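PDB 4CFI: flagellin from Burkholderia pseudomallei, which probably polymerises, as flagellins do, into the helical filament of the bacterial flagellum, and is studied as a target of the immune response. Local coordinates for residues V117-A125 / S159-F167; G132-V140 / F150-L158. All coordinates share one frame; numbering follows the deposited sequence. Where two conformers were deposited one is given.

Strand 111-119 runs into the turn at 120-123, and contact 1 lays that turn against helix 160-167, closing a loop whose ends lie 34 residues apart. Inside it the chain returns along strand 135-142, reverses and comes back as strand 148-152; contact 2 pairs these two strands and so closes a shorter loop nested within the first. Ile-119 O with Thr-135 N and Val-117 N with Thr-136 O probably form hydrogen bonds that join the two contacts through neighbouring strands. On the helix side, the stacked rings of Phe-167 and Phe-150 tie them again. Together they bind a three-stranded antiparallel sheet to one short helix.

Contact 1 (V117-A125 / S159-F167); sequences VAIDSSGAA and SSTAVTAVF
With chi1 at 67°, Ser-159 holds OG between its backbone N and carbonyl carbon, where the hydroxyl can face both Ser-121 and the start of helix 160-167; Val-166 has CG1 anti to its N (chi1 173°), which leaves CG2 turned to Ile-119. Ser-159 OG donates to Ser-121 O at 3.0 Å, almost straight down that carbonyl (C=O...O angle 176°), and accepts from Ala-162 N, so one small hydroxyl serves as N-cap and link to the turn. Water 1 doubles the link, donating to Ser-121 O and accepting from Ser-159 N. Further along the helix, methyls do the touching: Ala-165 CB lies 3.3 Å from Ser-122 O, and Ala-162 CB packs near Gly-123 N. Positive phi suits Gly-123, and having no side chain lets its CA come within 4.2 Å of Ala-165 CB. One residue on, Val-166 CG2 meets Ile-119 CD1 at 3.8 Å, an apolar complement to the turn's polar bonds. Water 2 donates to Gly-123 O and Ala-165 O. Asp-120 OD1 braces the turn, taking Ser-122 N and Ala-124 N from opposite faces of its carboxylate. This is a type I turn with an Asx turn, docked on an N-capped helix within the flagellin D2 region.

Contact 2 (G132-V140 / F150-L158); sequences GQETTQINV and FTDQNNQAL
Asn-139 and Thr-151 face each other as a hydrogen-bonded antiparallel pair, with Asn-139 N giving to Thr-151 O at 2.8 Å and Thr-151 N returning a bond to Asn-139 O at 3.1 Å. Their side chains add a third link: Asn-139 ND2 donates to Thr-151 OG1 at 3.0 Å, with the hydroxyl close to the amide plane. A chi1 of 67° turns Thr-151 OG1 to that amide. Asparagine suits the site because its OD1 accepts a hydrogen bond from Thr-114 OG1 of strand 111-119, so the amide has a partner at each end.

On the other face, Val-140 and Ile-138 supply branched methyls to Phe-150: Ile-138 CG2 lies 3.9 Å from ring atom CD1, and Val-140 CG1 is 4.0 Å from CE1. In one of its two conformers, Leu-158 also reaches Ile-138 CD1 with its CD1.

Toward the start of strand 135-142, Gln-153 bends at chi2 (-77°) to bring its amide back over Thr-136. OE1 accepts from Thr-136 N at 2.9 Å, the donor standing above the carbonyl plane, while NE2 makes a weak bond to Glu-134 O; glutamine can thus serve backbone donor and acceptor together. Its CB also packs on Gln-137 CB.

Asp-152 opens a type I turn that runs to Asn-155. Its OD1 accepts from Asn-154 N, an Asx turn, and from Gln-156 N, on opposite faces of the carboxylate, which is consistent with its fixing the turn that carries Gln-153. OD2 accepts from water 3, itself bonded to Thr-135 OG1.

Strand 135-142 is the middle of the three-stranded sheet, with strand 111-119 along its other edge. The apolar face of Ile-138, Val-140 and Phe-150 looks to helix 160-167: Ile-138 touches Phe-167, and the Phe-150 ring stacks on Phe-167 and touches Val-163.

Contact 1 (V117-A125 / S159-F167)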
loop_
_atom_site.group_PDB
_atom_site.type_symbol
_atom_site.label_atom_id
_atom_site.label_comp_id
_atom_site.label_asym_id
_atom_site.label_seq_id
_atom_site.Cartn_x
_atom_site.Cartn_y
_atom_site.Cartn_z
ATOM N N VAL A 117 11.169 22.021 -6.419
ATOM C CA VAL A 117 12.213 22.560 -5.549
ATOM C C VAL A 117 13.146 23.460 -6.364
ATOM O O VAL A 117 12.991 23.598 -7.573
ATOM C CB VAL A 117 13.045 21.436 -4.874
ATOM C CG1 VAL A 117 12.142 20.557 -4.029
ATOM C CG2 VAL A 117 13.839 20.622 -5.891
ATOM N N ALA A 118 14.109 24.076 -5.684
ATOM C CA ALA A 118 15.112 24.929 -6.329
ATOM C C ALA A 118 16.404 24.842 -5.533
ATOM O O ALA A 118 16.625 25.628 -4.605
ATOM C CB ALA A 118 14.632 26.378 -6.436
ATOM N N ILE A 119 17.233 23.849 -5.857
ATOM C CA ILE A 119 18.439 23.545 -5.104
ATOM C C ILE A 119 19.614 23.259 -6.021
ATOM O O ILE A 119 19.434 22.920 -7.199
ATOM C CB ILE A 119 18.236 22.359 -4.116
ATOM C CG1 ILE A 119 17.937 21.060 -4.864
ATOM C CG2 ILE A 119 17.165 22.695 -3.076
ATOM C CD1 ILE A 119 17.667 19.853 -3.979
ATOM N N ASP A 120 20.822 23.397 -5.479
ATOM C CA ASP A 120 22.017 22.977 -6.179
ATOM C C ASP A 120 22.326 21.502 -5.922
ATOM O O ASP A 120 21.562 20.784 -5.274
ATOM C CB ASP A 120 23.198 23.933 -5.860
ATOM C CG ASP A 120 23.751 23.807 -4.453
ATOM O OD1 ASP A 120 23.431 22.836 -3.756
ATOM O OD2 ASP A 120 24.502 24.739 -4.054
ATOM N N SER A 121 23.452 21.031 -6.449
ATOM C CA SER A 121 23.775 19.602 -6.372
ATOM C C SER A 121 24.094 19.133 -4.949
ATOM O O SER A 121 24.128 17.925 -4.694
ATOM C CB SER A 121 24.930 19.260 -7.319
ATOM O OG SER A 121 26.134 19.935 -6.948
ATOM N N SER A 122 24.349 20.069 -4.037
ATOM C CA SER A 122 24.579 19.768 -2.625
ATOM C C SER A 122 23.330 19.913 -1.754
ATOM O O SER A 122 23.403 19.701 -0.549
ATOM C CB SER A 122 25.675 20.670 -2.038
ATOM O OG SER A 122 26.898 20.502 -2.718
ATOM N N GLY A 123 22.201 20.318 -2.335
ATOM C CA GLY A 123 20.970 20.524 -1.579
ATOM C C GLY A 123 20.777 21.915 -0.991
ATOM O O GLY A 123 19.851 22.113 -0.211
ATOM N N ALA A 124 21.667 22.857 -1.296
ATOM C CA ALA A 124 21.509 24.254 -0.856
ATOM C C ALA A 124 20.524 24.989 -1.770
ATOM O O ALA A 124 20.382 24.640 -2.932
ATOM C CB ALA A 124 22.848 24.979 -0.842
ATOM N N ALA A 125 19.843 26.006 -1.258
ATOM C CA ALA A 125 18.913 26.794 -2.064
ATOM C C ALA A 125 19.646 27.398 -3.260
ATOM O O ALA A 125 20.754 27.911 -3.137
ATOM C CB ALA A 125 18.282 27.906 -1.234
ATOM N N SER A 159 22.427 13.139 -5.234
ATOM C CA SER A 159 23.661 12.777 -4.544
ATOM C C SER A 159 23.325 12.475 -3.090
ATOM O O SER A 159 22.338 12.980 -2.542
ATOM C CB SER A 159 24.693 13.906 -4.612
ATOM O OG SER A 159 24.260 15.043 -3.878
ATOM N N SER A 160 24.127 11.633 -2.457
ATOM C CA SER A 160 23.901 11.348 -1.042
ATOM C C SER A 160 24.002 12.632 -0.187
ATOM O O SER A 160 23.280 12.775 0.806
ATOM C CB SER A 160 24.858 10.259 -0.537
ATOM O OG SER A 160 26.203 10.595 -0.803
ATOM N N THR A 161 24.870 13.566 -0.576
ATOM C CA THR A 161 24.944 14.871 0.097
ATOM C C THR A 161 23.614 15.620 0.017
ATOM O O THR A 161 23.134 16.129 1.016
ATOM C CB THR A 161 26.045 15.748 -0.530
ATOM O OG1 THR A 161 27.300 15.087 -0.352
ATOM C CG2 THR A 161 26.102 17.134 0.119
ATOM N N ALA A 162 23.021 15.685 -1.172
ATOM C CA ALA A 162 21.754 16.379 -1.345
ATOM C C ALA A 162 20.619 15.693 -0.594
ATOM O O ALA A 162 19.775 16.372 0.001
ATOM C CB ALA A 162 21.426 16.536 -2.826
ATOM N N VAL A 163 20.572 14.362 -0.617
ATOM C CA VAL A 163 19.538 13.655 0.126
ATOM C C VAL A 163 19.601 14.053 1.602
ATOM O O VAL A 163 18.590 14.457 2.180
ATOM C CB VAL A 163 19.647 12.124 -0.029
ATOM C CG1 VAL A 163 18.691 11.415 0.919
ATOM C CG2 VAL A 163 19.381 11.684 -1.472
ATOM N N THR A 164 20.779 13.937 2.202
ATOM C CA THR A 164 20.939 14.265 3.612
ATOM C C THR A 164 20.590 15.733 3.863
ATOM O O THR A 164 19.922 16.065 4.844
ATOM C CB THR A 164 22.405 13.954 4.055
ATOM O OG1 THR A 164 22.619 12.541 3.917
ATOM C CG2 THR A 164 22.678 14.420 5.490
ATOM N N ALA A 165 21.077 16.606 2.986
ATOM C CA ALA A 165 20.924 18.057 3.169
ATOM C C ALA A 165 19.485 18.544 3.089
ATOM O O ALA A 165 19.147 19.565 3.680
ATOM C CB ALA A 165 21.754 18.807 2.138
ATOM N N VAL A 166 18.650 17.834 2.322
ATOM C CA VAL A 166 17.245 18.211 2.116
ATOM C C VAL A 166 16.330 17.466 3.089
ATOM O O VAL A 166 15.452 18.072 3.708
ATOM C CB VAL A 166 16.798 17.972 0.641
ATOM C CG1 VAL A 166 15.295 18.201 0.478
ATOM C CG2 VAL A 166 17.591 18.889 -0.272
ATOM N N PHE A 167 16.535 16.166 3.245
ATOM C CA PHE A 167 15.595 15.282 3.931
ATOM C C PHE A 167 16.054 14.814 5.298
ATOM O O PHE A 167 15.280 14.168 6.009
ATOM C CB PHE A 167 15.271 14.097 3.033
ATOM C CG PHE A 167 14.591 14.510 1.749
ATOM C CD1 PHE A 167 13.287 14.953 1.757
ATOM C CD2 PHE A 167 15.268 14.446 0.525
ATOM C CE1 PHE A 167 12.650 15.331 0.580
ATOM C CE2 PHE A 167 14.637 14.844 -0.641
ATOM C CZ PHE A 167 13.340 15.285 -0.624
HETATM O O HOH W 1 22.132 16.031 -6.035
HETATM O O HOH W 2 18.363 21.745 2.009
#

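Contact 2 (G132-V140 / F150-L158)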
loop_
_atom_site.group_PDB
_atom_site.type_symbol
_atom_site.label_atom_id
_atom_site.label_comp_id
_atom_site.label_asym_id
_atom_site.label_seq_id
_atom_site.Cartn_x
_atom_site.Cartn_y
_atom_site.Cartn_z
ATOM N N GLY A 132 26.877 24.958 -11.520
ATOM C CA GLY A 132 26.456 23.618 -11.857
ATOM C C GLY A 132 25.009 23.605 -12.288
ATOM O O GLY A 132 24.462 24.620 -12.711
ATOM N N GLN A 133 24.401 22.434 -12.174
ATOM C CA GLN A 133 23.024 22.209 -12.576
ATOM C C GLN A 133 22.086 22.443 -11.395
ATOM O O GLN A 133 22.396 22.070 -10.262
ATOM C CB GLN A 133 22.850 20.762 -13.078
ATOM C CG GLN A 133 21.427 20.344 -13.432
ATOM C CD GLN A 133 21.363 18.933 -13.983
ATOM O OE1 GLN A 133 21.324 18.736 -15.198
ATOM N NE2 GLN A 133 21.370 17.941 -13.098
ATOM N N GLU A 134 20.919 23.019 -11.675
ATOM C CA GLU A 134 19.848 23.185 -10.677
ATOM C C GLU A 134 18.938 21.949 -10.682
ATOM O O GLU A 134 18.528 21.457 -11.746
ATOM C CB GLU A 134 19.013 24.436 -10.963
ATOM C CG GLU A 134 17.985 24.769 -9.888
ATOM C CD GLU A 134 17.128 25.995 -10.181
ATOM O OE1 GLU A 134 17.319 26.596 -11.257
ATOM O OE2 GLU A 134 16.273 26.360 -9.318
ATOM N N THR A 135 18.653 21.442 -9.488
ATOM C CA THR A 135 17.600 20.462 -9.306
ATOM C C THR A 135 16.288 21.199 -9.094
ATOM O O THR A 135 16.187 22.033 -8.191
ATOM C CB THR A 135 17.901 19.547 -8.108
ATOM O OG1 THR A 135 19.117 18.823 -8.366
ATOM C CG2 THR A 135 16.774 18.577 -7.833
ATOM N N THR A 136 15.299 20.881 -9.916
ATOM C CA THR A 136 14.022 21.585 -9.959
ATOM C C THR A 136 12.825 20.715 -9.543
ATOM O O THR A 136 11.741 21.251 -9.270
ATOM C CB THR A 136 13.745 22.181 -11.342
ATOM O OG1 THR A 136 13.757 21.115 -12.296
ATOM C CG2 THR A 136 14.826 23.231 -11.711
ATOM N N GLN A 137 12.995 19.391 -9.484
ATOM C CA GLN A 137 11.972 18.485 -8.942
ATOM C C GLN A 137 12.666 17.362 -8.213
ATOM O O GLN A 137 13.772 16.975 -8.591
ATOM C CB GLN A 137 11.087 17.864 -10.049
ATOM C CG GLN A 137 10.469 18.878 -10.993
ATOM C CD GLN A 137 9.636 18.277 -12.090
ATOM O OE1 GLN A 137 9.522 17.075 -12.212
ATOM N NE2 GLN A 137 9.067 19.136 -12.919
ATOM N N ILE A 138 11.991 16.816 -7.196
ATOM C CA ILE A 138 12.434 15.591 -6.546
ATOM C C ILE A 138 11.280 14.603 -6.549
ATOM O O ILE A 138 10.198 14.889 -6.034
ATOM C CB ILE A 138 12.922 15.830 -5.101
ATOM C CG1 ILE A 138 14.091 16.822 -5.106
ATOM C CG2 ILE A 138 13.294 14.500 -4.441
ATOM C CD1 ILE A 138 14.460 17.305 -3.704
ATOM N N ASN A 139 11.520 13.429 -7.117
ATOM C CA ASN A 139 10.594 12.309 -7.066
ATOM C C ASN A 139 10.921 11.468 -5.854
ATOM O O ASN A 139 12.069 11.088 -5.663
ATOM C CB ASN A 139 10.732 11.467 -8.318
ATOM C CG ASN A 139 10.600 12.308 -9.574
ATOM O OD1 ASN A 139 9.550 12.907 -9.840
ATOM N ND2 ASN A 139 11.665 12.366 -10.348
ATOM N N VAL A 140 9.909 11.194 -5.035
ATOM C CA VAL A 140 10.060 10.410 -3.809
ATOM C C VAL A 140 9.501 9.009 -4.067
ATOM O O VAL A 140 8.324 8.852 -4.402
ATOM C CB VAL A 140 9.325 11.087 -2.641
ATOM C CG1 VAL A 140 9.513 10.296 -1.341
ATOM C CG2 VAL A 140 9.806 12.520 -2.468
ATOM N N PHE A 150 15.270 8.789 -3.818
ATOM C CA PHE A 150 15.004 10.095 -4.417
ATOM C C PHE A 150 15.687 10.269 -5.753
ATOM O O PHE A 150 16.886 9.991 -5.885
ATOM C CB PHE A 150 15.507 11.199 -3.499
ATOM C CG PHE A 150 14.934 11.128 -2.113
ATOM C CD1 PHE A 150 13.706 11.691 -1.836
ATOM C CD2 PHE A 150 15.610 10.497 -1.076
ATOM C CE1 PHE A 150 13.180 11.622 -0.564
ATOM C CE2 PHE A 150 15.073 10.434 0.212
ATOM C CZ PHE A 150 13.870 11.026 0.470
ATOM N N THR A 151 14.942 10.785 -6.738
ATOM C CA THR A 151 15.520 11.150 -8.024
ATOM C C THR A 151 15.140 12.605 -8.350
ATOM O O THR A 151 14.200 13.166 -7.794
ATOM C CB THR A 151 15.093 10.215 -9.172
ATOM O OG1 THR A 151 13.698 10.391 -9.396
ATOM C CG2 THR A 151 15.450 8.755 -8.870
ATOM N N ASP A 152 15.891 13.184 -9.289
ATOM C CA ASP A 152 15.667 14.551 -9.741
ATOM C C ASP A 152 14.723 14.590 -10.960
ATOM O O ASP A 152 14.128 13.572 -11.366
ATOM C CB ASP A 152 17.008 15.266 -10.020
ATOM C CG ASP A 152 17.780 14.716 -11.206
ATOM O OD1 ASP A 152 17.221 14.011 -12.078
ATOM O OD2 ASP A 152 19.004 15.022 -11.247
ATOM N N GLN A 153 14.568 15.787 -11.526
ATOM C CA GLN A 153 13.632 16.012 -12.617
ATOM C C GLN A 153 13.980 15.201 -13.849
ATOM O O GLN A 153 13.115 15.021 -14.718
ATOM C CB GLN A 153 13.559 17.508 -12.984
ATOM C CG GLN A 153 14.813 18.093 -13.587
ATOM C CD GLN A 153 15.917 18.397 -12.603
ATOM O OE1 GLN A 153 15.725 18.408 -11.389
ATOM N NE2 GLN A 153 17.066 18.740 -13.119
ATOM N N ASN A 154 15.238 14.769 -13.960
ATOM C CA ASN A 154 15.666 13.929 -15.070
ATOM C C ASN A 154 15.819 12.462 -14.681
ATOM O O ASN A 154 16.454 11.688 -15.395
ATOM C CB ASN A 154 16.959 14.470 -15.684
ATOM C CG ASN A 154 16.775 15.861 -16.250
ATOM O OD1 ASN A 154 15.723 16.179 -16.820
ATOM N ND2 ASN A 154 17.750 16.717 -16.019
ATOM N N ASN A 155 15.205 12.085 -13.564
ATOM C CA ASN A 155 15.197 10.701 -13.095
ATOM C C ASN A 155 16.570 10.185 -12.672
ATOM O O ASN A 155 16.765 8.974 -12.594
ATOM C CB ASN A 155 14.542 9.762 -14.122
ATOM C CG ASN A 155 13.158 10.214 -14.491
ATOM O OD1 ASN A 155 12.802 10.411 -15.690
ATOM N ND2 ASN A 155 12.350 10.393 -13.486
ATOM N N GLN A 156 17.495 11.085 -12.338
ATOM C CA GLN A 156 18.810 10.686 -11.805
ATOM C C GLN A 156 18.766 10.733 -10.286
ATOM O O GLN A 156 18.206 11.649 -9.697
ATOM C CB GLN A 156 19.928 11.609 -12.296
ATOM C CG GLN A 156 19.932 11.814 -13.812
ATOM C CD GLN A 156 19.858 10.513 -14.591
ATOM O OE1 GLN A 156 18.910 10.261 -15.380
ATOM N NE2 GLN A 156 20.847 9.688 -14.399
ATOM N N ALA A 157 19.363 9.747 -9.631
ATOM C CA ALA A 157 19.443 9.774 -8.178
ATOM C C ALA A 157 20.049 11.086 -7.697
ATOM O O ALA A 157 21.011 11.590 -8.267
ATOM C CB ALA A 157 20.274 8.601 -7.684
ATOM N N LEU A 158 19.478 11.656 -6.640
ATOM C CA LEU A 158 20.133 12.762 -5.956
ATOM C C LEU A 158 21.454 12.253 -5.395
ATOM O O LEU A 158 21.584 11.079 -5.084
ATOM C CB LEU A 158 19.277 13.296 -4.813
ATOM C CG LEU A 158 17.931 13.900 -5.176
ATOM C CD1 LEU A 158 17.308 14.532 -3.937
ATOM C CD2 LEU A 158 18.054 14.934 -6.287
HETATM O O HOH W 3 19.434 17.711 -10.870
#